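Local coordinates for OmpT protein (PDB 6EHD) that probably acts as a non-specific diffusion porin, a beta-barrel channel through which ions and small solutes cross the outer membrane of Vibrio cholerae, at residues Y196-G201 against G211-N216. The protein carries 1 engineered substitution. Sequence-based numbering, arbitrary orientation.
With C8E ((hydroxyethyloxy)tri(ethyloxy)octane), chain J; C8E ((hydroxyethyloxy)tri(ethyloxy)octane), chain K.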
loop_
_atom_site.group_PDB
_atom_site.type_symbol
_atom_site.label_atom_id
_atom_site.label_comp_id
_atom_site.label_asym_id
_atom_site.label_seq_id
_atom_site.Cartn_x
_atom_site.Cartn_y
_atom_site.Cartn_z
ATOM N N TYR A 196 -2.007 14.565 3.083
ATOM C CA TYR A 196 -1.114 13.763 3.938
ATOM C C TYR A 196 0.384 14.048 3.689
ATOM O O TYR A 196 0.814 14.518 2.637
ATOM C CB TYR A 196 -1.504 12.215 3.804
ATOM C CG TYR A 196 -1.698 11.793 2.307
ATOM C CD1 TYR A 196 -2.966 11.934 1.715
ATOM C CD2 TYR A 196 -0.620 11.388 1.521
ATOM C CE1 TYR A 196 -3.180 11.645 0.358
ATOM C CE2 TYR A 196 -0.841 11.051 0.155
ATOM C CZ TYR A 196 -2.127 11.220 -0.424
ATOM O OH TYR A 196 -2.372 10.930 -1.773
ATOM N N PHE A 197 1.189 13.783 4.715
ATOM C CA PHE A 197 2.627 13.970 4.737
ATOM C C PHE A 197 3.291 12.995 5.676
ATOM O O PHE A 197 2.748 12.674 6.784
ATOM C CB PHE A 197 2.926 15.478 5.165
ATOM C CG PHE A 197 4.382 15.781 5.260
ATOM C CD1 PHE A 197 5.140 15.872 4.124
ATOM C CD2 PHE A 197 4.998 15.999 6.475
ATOM C CE1 PHE A 197 6.512 16.116 4.182
ATOM C CE2 PHE A 197 6.362 16.200 6.536
ATOM C CZ PHE A 197 7.111 16.292 5.389
ATOM N N GLU A 198 4.534 12.518 5.313
ATOM C CA GLU A 198 5.215 11.536 6.097
ATOM C C GLU A 198 6.719 11.693 6.023
ATOM O O GLU A 198 7.262 12.241 5.039
ATOM C CB GLU A 198 4.857 10.094 5.573
ATOM C CG GLU A 198 5.383 9.729 4.208
ATOM C CD GLU A 198 6.837 9.203 4.107
ATOM O OE1 GLU A 198 7.353 8.629 5.066
ATOM O OE2 GLU A 198 7.490 9.362 3.016
ATOM N N VAL A 199 7.375 11.214 7.058
ATOM C CA VAL A 199 8.837 10.987 7.082
ATOM C C VAL A 199 9.139 9.554 7.540
ATOM O O VAL A 199 8.537 9.086 8.560
ATOM C CB VAL A 199 9.522 11.994 8.050
ATOM C CG1 VAL A 199 11.005 11.709 8.207
ATOM C CG2 VAL A 199 9.285 13.430 7.573
ATOM N N THR A 200 10.144 8.893 6.921
ATOM C CA THR A 200 10.525 7.525 7.279
ATOM C C THR A 200 12.050 7.407 7.336
ATOM O O THR A 200 12.742 8.010 6.499
ATOM C CB THR A 200 10.038 6.468 6.197
ATOM O OG1 THR A 200 8.608 6.443 6.219
ATOM C CG2 THR A 200 10.579 5.086 6.462
ATOM N N GLY A 201 12.518 6.653 8.328
ATOM C CA GLY A 201 13.940 6.184 8.416
ATOM C C GLY A 201 14.025 4.672 8.524
ATOM O O GLY A 201 13.290 4.110 9.318
ATOM N N GLY A 211 12.797 0.153 11.328
ATOM C CA GLY A 211 12.194 1.279 10.656
ATOM C C GLY A 211 11.212 2.049 11.524
ATOM O O GLY A 211 10.467 1.448 12.345
ATOM N N VAL A 212 11.131 3.362 11.262
ATOM C CA VAL A 212 10.160 4.238 11.875
ATOM C C VAL A 212 9.533 5.136 10.829
ATOM O O VAL A 212 10.239 5.768 10.036
ATOM C CB VAL A 212 10.790 5.134 13.046
ATOM C CG1 VAL A 212 9.744 6.059 13.632
ATOM C CG2 VAL A 212 11.448 4.239 14.066
ATOM N N THR A 213 8.191 5.279 10.860
ATOM C CA THR A 213 7.459 6.223 10.014
ATOM C C THR A 213 6.490 7.092 10.861
ATOM O O THR A 213 5.712 6.564 11.721
ATOM C CB THR A 213 6.590 5.538 8.917
ATOM O OG1 THR A 213 7.405 4.743 8.031
ATOM C CG2 THR A 213 5.712 6.560 8.150
ATOM N N TYR A 214 6.601 8.430 10.654
ATOM C CA TYR A 214 5.600 9.358 11.110
ATOM C C TYR A 214 4.646 9.718 9.963
ATOM O O TYR A 214 5.117 10.072 8.846
ATOM C CB TYR A 214 6.302 10.636 11.604
ATOM C CG TYR A 214 7.252 10.585 12.782
ATOM C CD1 TYR A 214 7.174 9.582 13.765
ATOM C CD2 TYR A 214 8.132 11.672 13.048
ATOM C CE1 TYR A 214 8.054 9.528 14.859
ATOM C CE2 TYR A 214 8.929 11.661 14.180
ATOM C CZ TYR A 214 8.836 10.625 15.147
ATOM O OH TYR A 214 9.618 10.644 16.312
ATOM N N TYR A 215 3.345 9.746 10.169
ATOM C CA TYR A 215 2.385 10.192 9.157
ATOM C C TYR A 215 1.387 11.198 9.837
ATOM O O TYR A 215 0.975 11.026 10.992
ATOM C CB TYR A 215 1.505 8.975 8.525
ATOM C CG TYR A 215 1.657 8.744 7.055
ATOM C CD1 TYR A 215 0.986 9.588 6.108
ATOM C CD2 TYR A 215 2.443 7.709 6.536
ATOM C CE1 TYR A 215 1.126 9.410 4.746
ATOM C CE2 TYR A 215 2.589 7.501 5.176
ATOM C CZ TYR A 215 1.981 8.369 4.251
ATOM O OH TYR A 215 2.141 8.196 2.872
ATOM N N ASN A 216 1.013 12.224 9.109
ATOM C CA ASN A 216 -0.163 13.041 9.417
ATOM C C ASN A 216 -1.129 12.971 8.226
ATOM O O ASN A 216 -0.707 12.960 7.058
ATOM C CB ASN A 216 0.175 14.537 9.622
ATOM C CG ASN A 216 0.617 14.898 11.079
ATOM O OD1 ASN A 216 0.275 14.246 12.144
ATOM N ND2 ASN A 216 1.343 16.009 11.155
HETATM C C1 C8E J . 11.069 19.551 7.437
HETATM C C2 C8E J . 10.957 18.241 6.701
HETATM C C3 C8E J . 12.256 17.471 6.848
HETATM C C4 C8E J . 12.015 15.979 6.879
HETATM C C5 C8E J . 13.204 15.210 6.338
HETATM C C6 C8E J . 13.731 14.138 7.249
HETATM C C7 C8E J . 14.021 14.523 8.696
HETATM C C8 C8E J . 15.160 13.627 9.238
HETATM O O9 C8E J . 14.759 12.280 9.112
HETATM C C10 C8E J . 15.475 11.260 9.800
HETATM C C11 C8E J . 14.551 10.055 9.688
HETATM O O12 C8E J . 13.779 9.940 10.895
HETATM C C13 C8E J . 12.705 9.019 10.811
HETATM C C14 C8E J . 11.613 9.441 11.760
HETATM O O15 C8E J . 11.885 9.214 13.152
HETATM C C16 C8E J . 13.146 9.348 13.724
HETATM C C17 C8E J . 12.955 9.634 15.210
HETATM O O18 C8E J . 13.532 8.635 16.021
HETATM C C19 C8E J . 14.942 8.733 16.161
HETATM C C20 C8E J . 15.178 7.471 16.954
HETATM O O21 C8E J . 14.889 6.254 16.256
HETATM C C1 C8E K . 8.539 20.360 6.257
HETATM C C2 C8E K . 7.353 21.000 5.545
HETATM C C3 C8E K . 6.056 20.492 6.110
HETATM C C4 C8E K . 5.019 20.435 5.028
HETATM C C5 C8E K . 3.702 20.162 5.641
HETATM C C6 C8E K . 2.626 20.008 4.599
HETATM C C7 C8E K . 1.431 19.477 5.348
HETATM C C8 C8E K . 0.189 19.233 4.523
HETATM O O9 C8E K . -0.713 18.610 5.452
HETATM C C10 C8E K . -0.727 17.193 5.444
HETATM C C11 C8E K . -0.936 16.653 6.857
HETATM O O12 C8E K . -2.086 17.267 7.422
#
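The Tyr215 ring is covered on one face by Glu198 CB, which stands over its centre 3.4 Å from the centroid, a CH-pi contact, and it meets Tyr196 CB in its plane at the edge. The two segments are neighbouring strands of an antiparallel hairpin in the wall of a porin barrel. Side chains alternate: Tyr196, Glu198, Thr200, Thr213 and Tyr215 face the polar interior, whereas Phe197, Val199, Val212 and Tyr214 turn to the outer surface, where detergent lies. There C3 of C8E of chain K lies over one face of the Phe197 ring, offset toward its rim, and O15 of C8E of chain J sits 3.8 Å above the Tyr214 ring, also rimward. Apolar and aromatic groups suit a surface that probably faces lipid in the membrane. At Gly201, the missing side chain lets C13 of C8E of chain J come within 3.4 Å of Gly201 N.

Paired backbone bonds join Phe197 with Asn216, Val199 with Tyr214 and Gly201 with Val212; Asn216 N to Phe197 O, 2.9 Å, is nearly straight at 172°. Inside, Glu198 CG lies between the backbone N and carbonyl carbon (chi1 68°), which lays CG against Tyr215 CE2 and CZ. Glu198 OE2 is hydrogen-bonded to His163, while the hydroxyls of Tyr215 and Tyr196 reach Tyr152 and Glu150. Short, branched threonines fit the non-hydrogen-bonded pair, where their hydroxyls can meet on the inner face: Thr213 OG1 donates to Thr200 OG1 at 2.8 Å, and Thr200 OG1 in turn donates a hydrogen bond to Glu198 OE1, also 2.8 Å away.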